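Local coordinates for protein pseudoperoxidase (PDB 5VIA) that binds heme b in a peroxidase-family fold, with protein ligands filling both axial positions of the iron, and probably does not act as an ordinary peroxidase, at residues 20-25 / 78-83; 51-56 / 60-65. One frame throughout, in Å; residues are numbered along the deposited sequence.

Contact 1 (20-25 / 78-83); sequences VASACK and STYPAS
Ser22, midway along helix 16-29, faces Tyr80, just beyond helix 67-79, across backbones whose nearest CA atoms, those of Ser22 and Thr79, are 8.7 Å apart; both helices belong to the mainly helical peroxidase fold. Tyr80 is the first residue past the helix to leave helical geometry, and the chain then bends through Pro81 and Ala82, where a weak bond runs from Ser83 N back to Tyr80 O. With so wide a gap, a long side chain is needed to span it. CG of Tyr80 stands anti to its carbonyl carbon (chi1 -58°), which sends the ring out toward helix 16-29. The ring meets Ser22 by its edge, with Ser22 CB lying in the ring plane, 3.9 Å from Tyr80 CE2. Thr79 CG2 rests over one face of the ring near its rim, and Tyr14 packs against the ring edge-to-face. Serine suits the receiving position because it is short and its hydroxyl can serve two partners at once: it accepts from the tyrosine and also bonds to Asp18 O, one turn back in the same helix. Leu76 packs between the helices, touching Ser22 and Ala23. Between these two segments themselves only 84 Å² is buried, and the join is a single polar bond, in which Tyr80 OH donates to Ser22 OG at 2.7 Å.

Contact 2 (51-56 / 60-65); sequences FPAETV and CAVVRG. With HEM (protoporphyrin IX containing Fe), chain B.
Ala53 and Ala61 hold together the two limbs of the loop between helices 33-49 and 67-79. Ala53 N gives a nearly straight bond (164°) to Ala61 O at 2.9 Å, reaching the oxygen from above the carbonyl plane. Around it the packing is tight: small alanine side chains let the backbones close in, and their CB atoms lie 4.1 Å apart. Val62 turns CG1 anti to its carbonyl carbon (chi1 -58°), which lays this methyl 3.8 Å from Ala53 CB. Arg64 carries the polar edge, its several N-H groups serving separate carbonyls: NH1 donates to Glu54 O at 2.9 Å, with that oxygen in the guanidinium plane, while NE and NH2 bond to Asn167 O and Val168 O. Toward solvent the join slackens. Glu54 OE2 reaches Arg64 NH1 only as a long salt bridge of 3.9 Å, and a water that donates to Glu54 OE2 and takes a weak bond from Arg64 NH1 bridges them; another water joins Ala53 O to Val63 N. On the buried side Val56 CB abuts the heme methyl CMA at 3.7 Å, an apolar neighbour for the porphyrin rim. Cys60 brings a sulfur able to ligate iron: SG coordinates it at 2.5 Å, with His159 as the other axial ligand. This is a six-coordinate Cys/His heme site, consistent with a pseudoperoxidase whose iron is not left open for peroxide as in classical heme peroxidases.

Contact 2 is nested in the chain loop that contact 1 closes: the sequence leaves helix 16-29, runs through helix 33-49 and the heme loop of 51-65, then follows helix 67-79 to the turn that begins at Tyr80. The two do not touch; their centres are 26 Å apart and their nearest atoms about 15 Å. The centre of contact 2 is about 11 Å, and that of contact 1 about 20 Å, from the centre of the chain. Contact 2 supplies Val56 and Cys60 to the heme pocket, whereas contact 1 sits at the surface, away from the heme site. Helix 67-79 therefore connects a buried, ligand-binding loop with a peripheral helix-to-turn join.

Contact 1 (20-25 / 78-83)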
loop_
_atom_site.group_PDB
_atom_site.type_symbol
_atom_site.label_atom_id
_atom_site.label_comp_id
_atom_site.label_asym_id
_atom_site.label_seq_id
_atom_site.Cartn_x
_atom_site.Cartn_y
_atom_site.Cartn_z
ATOM N N VAL A 20 -14.713 -10.532 1.892
ATOM C CA VAL A 20 -13.354 -10.988 1.624
ATOM C C VAL A 20 -13.319 -12.137 0.604
ATOM O O VAL A 20 -12.488 -12.148 -0.304
ATOM C CB VAL A 20 -12.632 -11.392 2.932
ATOM C CG1 VAL A 20 -11.356 -12.174 2.632
ATOM C CG2 VAL A 20 -12.331 -10.144 3.785
ATOM N N ALA A 21 -14.235 -13.092 0.727
ATOM C CA ALA A 21 -14.236 -14.233 -0.179
ATOM C C ALA A 21 -14.625 -13.813 -1.597
ATOM O O ALA A 21 -14.067 -14.317 -2.572
ATOM C CB ALA A 21 -15.159 -15.308 0.330
ATOM N N SER A 22 -15.583 -12.892 -1.700
ATOM C CA SER A 22 -16.033 -12.382 -2.994
ATOM C C SER A 22 -14.914 -11.612 -3.698
ATOM O O SER A 22 -14.739 -11.730 -4.904
ATOM C CB SER A 22 -17.266 -11.491 -2.827
ATOM O OG SER A 22 -18.315 -12.160 -2.145
ATOM N N ALA A 23 -14.153 -10.827 -2.948
ATOM C CA ALA A 23 -13.016 -10.129 -3.538
ATOM C C ALA A 23 -11.933 -11.114 -3.999
ATOM O O ALA A 23 -11.357 -10.956 -5.079
ATOM C CB ALA A 23 -12.448 -9.110 -2.564
ATOM N N CYS A 24 -11.659 -12.128 -3.180
ATOM C CA CYS A 24 -10.667 -13.147 -3.524
ATOM C C CYS A 24 -10.962 -13.855 -4.844
ATOM O O CYS A 24 -10.040 -14.150 -5.610
ATOM C CB CYS A 24 -10.569 -14.186 -2.413
ATOM S SG CYS A 24 -9.593 -13.643 -1.007
ATOM N N LYS A 25 -12.237 -14.136 -5.100
ATOM C CA LYS A 25 -12.628 -14.800 -6.341
ATOM C C LYS A 25 -12.323 -13.917 -7.551
ATOM O O LYS A 25 -11.894 -14.413 -8.596
ATOM C CB LYS A 25 -14.109 -15.194 -6.300
ATOM C CG LYS A 25 -14.470 -16.091 -5.110
ATOM C CD LYS A 25 -15.789 -16.828 -5.323
ATOM C CE LYS A 25 -16.062 -17.862 -4.213
ATOM N NZ LYS A 25 -16.688 -17.268 -2.982
ATOM N N SER A 78 -22.200 -3.539 -5.368
ATOM C CA SER A 78 -23.459 -4.036 -5.923
ATOM C C SER A 78 -23.864 -5.340 -5.247
ATOM O O SER A 78 -25.032 -5.550 -4.921
ATOM C CB SER A 78 -23.346 -4.255 -7.433
ATOM O OG SER A 78 -23.330 -3.026 -8.136
ATOM N N THR A 79 -22.878 -6.207 -5.043
ATOM C CA THR A 79 -23.064 -7.487 -4.370
ATOM C C THR A 79 -23.464 -7.274 -2.912
ATOM O O THR A 79 -24.349 -7.961 -2.391
ATOM C CB THR A 79 -21.765 -8.320 -4.421
ATOM O OG1 THR A 79 -21.377 -8.522 -5.788
ATOM C CG2 THR A 79 -21.959 -9.666 -3.748
ATOM N N TYR A 80 -22.806 -6.313 -2.267
ATOM C CA TYR A 80 -23.100 -5.957 -0.881
ATOM C C TYR A 80 -23.605 -4.515 -0.729
ATOM O O TYR A 80 -22.917 -3.665 -0.165
ATOM C CB TYR A 80 -21.870 -6.201 0.010
ATOM C CG TYR A 80 -21.390 -7.637 -0.039
ATOM C CD1 TYR A 80 -22.045 -8.628 0.679
ATOM C CD2 TYR A 80 -20.302 -8.003 -0.820
ATOM C CE1 TYR A 80 -21.629 -9.940 0.632
ATOM C CE2 TYR A 80 -19.873 -9.315 -0.873
ATOM C CZ TYR A 80 -20.541 -10.280 -0.141
ATOM O OH TYR A 80 -20.125 -11.591 -0.186
ATOM N N PRO A 81 -24.832 -4.240 -1.208
ATOM C CA PRO A 81 -25.435 -2.921 -0.978
ATOM C C PRO A 81 -25.667 -2.772 0.522
ATOM O O PRO A 81 -25.456 -3.750 1.223
ATOM C CB PRO A 81 -26.770 -3.024 -1.715
ATOM C CG PRO A 81 -27.111 -4.465 -1.653
ATOM C CD PRO A 81 -25.801 -5.190 -1.784
ATOM N N ALA A 82 -26.059 -1.602 1.013
ATOM C CA ALA A 82 -26.243 -1.401 2.461
ATOM C C ALA A 82 -24.946 -1.390 3.267
ATOM O O ALA A 82 -24.948 -1.014 4.440
ATOM C CB ALA A 82 -27.239 -2.411 3.063
ATOM N N SER A 83 -23.846 -1.818 2.656
ATOM C CA SER A 83 -22.536 -1.575 3.241
ATOM C C SER A 83 -22.013 -0.259 2.699
ATOM O O SER A 83 -22.341 0.125 1.580
ATOM C CB SER A 83 -21.563 -2.695 2.884
ATOM O OG SER A 83 -20.248 -2.346 3.279
#

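Contact 2 (51-56 / 60-65)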
loop_
_atom_site.group_PDB
_atom_site.type_symbol
_atom_site.label_atom_id
_atom_site.label_comp_id
_atom_site.label_asym_id
_atom_site.label_seq_id
_atom_site.Cartn_x
_atom_site.Cartn_y
_atom_site.Cartn_z
ATOM N N PHE A 51 -2.279 13.815 2.301
ATOM C CA PHE A 51 -1.108 13.545 1.488
ATOM C C PHE A 51 -1.437 12.848 0.158
ATOM O O PHE A 51 -0.770 11.865 -0.185
ATOM C CB PHE A 51 -0.114 12.674 2.269
ATOM C CG PHE A 51 0.442 13.340 3.514
ATOM C CD1 PHE A 51 1.365 14.367 3.412
ATOM C CD2 PHE A 51 0.048 12.920 4.778
ATOM C CE1 PHE A 51 1.881 14.978 4.550
ATOM C CE2 PHE A 51 0.557 13.522 5.926
ATOM C CZ PHE A 51 1.470 14.551 5.816
ATOM N N PRO A 52 -2.432 13.361 -0.604
ATOM C CA PRO A 52 -2.596 12.754 -1.928
ATOM C C PRO A 52 -1.336 13.041 -2.734
ATOM O O PRO A 52 -0.813 14.159 -2.643
ATOM C CB PRO A 52 -3.778 13.531 -2.524
ATOM C CG PRO A 52 -3.719 14.883 -1.867
ATOM C CD PRO A 52 -3.259 14.577 -0.455
ATOM N N ALA A 53 -0.850 12.064 -3.498
ATOM C CA ALA A 53 0.384 12.262 -4.264
ATOM C C ALA A 53 0.118 12.573 -5.727
ATOM O O ALA A 53 -0.850 12.082 -6.313
ATOM C CB ALA A 53 1.307 11.049 -4.142
ATOM N N GLU A 54 1.001 13.378 -6.306
ATOM C CA GLU A 54 0.970 13.681 -7.722
ATOM C C GLU A 54 2.060 12.861 -8.414
ATOM O O GLU A 54 1.933 12.484 -9.585
ATOM C CB GLU A 54 1.207 15.182 -7.919
ATOM C CG GLU A 54 0.688 15.732 -9.224
ATOM C CD GLU A 54 -0.730 15.282 -9.513
ATOM O OE1 GLU A 54 -1.611 15.442 -8.635
ATOM O OE2 GLU A 54 -0.957 14.756 -10.622
ATOM N N THR A 55 3.119 12.556 -7.663
ATOM C CA THR A 55 4.271 11.830 -8.200
ATOM C C THR A 55 4.730 10.693 -7.273
ATOM O O THR A 55 4.708 10.832 -6.038
ATOM C CB THR A 55 5.448 12.811 -8.474
ATOM O OG1 THR A 55 6.600 12.087 -8.912
ATOM C CG2 THR A 55 5.808 13.591 -7.204
ATOM N N VAL A 56 5.147 9.567 -7.859
ATOM C CA VAL A 56 5.695 8.463 -7.062
ATOM C C VAL A 56 7.043 8.802 -6.436
ATOM O O VAL A 56 7.540 8.065 -5.573
ATOM C CB VAL A 56 5.802 7.130 -7.863
ATOM C CG1 VAL A 56 4.430 6.694 -8.359
ATOM C CG2 VAL A 56 6.788 7.262 -9.032
ATOM N N CYS A 60 3.210 6.200 -3.550
ATOM C CA CYS A 60 2.276 5.680 -4.542
ATOM C C CYS A 60 0.825 6.061 -4.241
ATOM O O CYS A 60 -0.103 5.478 -4.810
ATOM C CB CYS A 60 2.406 4.162 -4.679
ATOM S SG CYS A 60 1.979 3.283 -3.165
ATOM N N ALA A 61 0.628 7.066 -3.387
ATOM C CA ALA A 61 -0.713 7.568 -3.116
ATOM C C ALA A 61 -1.242 8.409 -4.269
ATOM O O ALA A 61 -1.897 9.432 -4.050
ATOM C CB ALA A 61 -0.724 8.395 -1.802
ATOM N N VAL A 62 -0.955 8.000 -5.501
ATOM C CA VAL A 62 -1.488 8.710 -6.651
ATOM C C VAL A 62 -2.830 8.096 -7.017
ATOM O O VAL A 62 -3.106 6.950 -6.673
ATOM C CB VAL A 62 -0.510 8.710 -7.868
ATOM C CG1 VAL A 62 0.834 9.338 -7.492
ATOM C CG2 VAL A 62 -0.315 7.308 -8.429
ATOM N N VAL A 63 -3.664 8.856 -7.707
ATOM C CA VAL A 63 -5.007 8.403 -8.030
ATOM C C VAL A 63 -4.998 7.560 -9.305
ATOM O O VAL A 63 -6.006 6.934 -9.667
ATOM C CB VAL A 63 -5.950 9.598 -8.206
ATOM C CG1 VAL A 63 -5.670 10.314 -9.515
ATOM C CG2 VAL A 63 -7.382 9.147 -8.165
ATOM N N ARG A 64 -3.850 7.539 -9.977
ATOM C CA ARG A 64 -3.741 6.883 -11.280
ATOM C C ARG A 64 -3.628 5.365 -11.154
ATOM O O ARG A 64 -3.178 4.845 -10.136
ATOM C CB ARG A 64 -2.551 7.446 -12.066
ATOM C CG ARG A 64 -2.587 8.971 -12.281
ATOM C CD ARG A 64 -1.432 9.470 -13.180
ATOM N NE ARG A 64 -0.118 9.123 -12.623
ATOM C CZ ARG A 64 0.609 9.923 -11.841
ATOM N NH1 ARG A 64 0.171 11.134 -11.520
ATOM N NH2 ARG A 64 1.789 9.519 -11.382
ATOM N N GLY A 65 -4.068 4.659 -12.192
ATOM C CA GLY A 65 -3.958 3.214 -12.233
ATOM C C GLY A 65 -4.885 2.457 -11.300
ATOM O O GLY A 65 -4.537 1.373 -10.833
HETATM C CHA HEM B . 3.563 0.331 -5.561
HETATM C CHB HEM B . 6.448 3.894 -3.903
HETATM C CHC HEM B . 4.104 3.598 0.338
HETATM C CHD HEM B . 1.766 -0.431 -1.101
HETATM C C1A HEM B . 4.470 1.360 -5.481
HETATM C C2A HEM B . 5.185 1.907 -6.613
HETATM C C3A HEM B . 5.971 2.885 -6.175
HETATM C C4A HEM B . 5.796 2.998 -4.729
HETATM C CMA HEM B . 6.914 3.748 -7.034
HETATM C CAA HEM B . 5.008 1.457 -8.080
HETATM C CBA HEM B . 3.670 2.095 -8.500
HETATM C CGA HEM B . 3.282 1.775 -9.926
HETATM O O1A HEM B . 4.037 2.161 -10.853
HETATM O O2A HEM B . 2.197 1.165 -10.138
HETATM C C1B HEM B . 6.064 4.164 -2.605
HETATM C C2B HEM B . 6.627 5.153 -1.716
HETATM C C3B HEM B . 5.977 5.103 -0.544
HETATM C C4B HEM B . 4.990 4.028 -0.633
HETATM C CMB HEM B . 7.758 6.122 -2.092
HETATM C CAB HEM B . 6.306 6.024 0.658
HETATM C CBB HEM B . 5.388 6.357 1.573
HETATM C C1C HEM B . 3.277 2.488 0.336
HETATM C C2C HEM B . 2.446 2.011 1.449
HETATM C C3C HEM B . 1.797 0.890 1.032
HETATM C C4C HEM B . 2.204 0.633 -0.342
HETATM C CMC HEM B . 2.356 2.723 2.828
HETATM C CAC HEM B . 0.776 -0.046 1.720
HETATM C CBC HEM B . 0.227 0.215 2.914
HETATM C C1D HEM B . 2.039 -0.623 -2.433
HETATM C C2D HEM B . 1.560 -1.731 -3.233
HETATM C C3D HEM B . 2.125 -1.496 -4.628
HETATM C C4D HEM B . 2.887 -0.268 -4.527
HETATM C CMD HEM B . 0.666 -2.904 -2.775
HETATM C CAD HEM B . 1.898 -2.375 -5.886
HETATM C CBD HEM B . 0.610 -1.834 -6.520
HETATM C CGD HEM B . 0.265 -2.564 -7.795
HETATM O O1D HEM B . -0.653 -2.095 -8.531
HETATM O O2D HEM B . 0.912 -3.606 -8.070
HETATM N NA HEM B . 4.871 2.044 -4.338
HETATM N NB HEM B . 5.079 3.490 -1.915
HETATM N NC HEM B . 3.102 1.615 -0.742
HETATM N ND HEM B . 2.828 0.211 -3.222
HETATM FE FE HEM B . 3.951 1.889 -2.593
HETATM O O HOH W 1 -2.681 11.571 -8.206
HETATM O O HOH W 2 -2.292 12.577 -10.845
#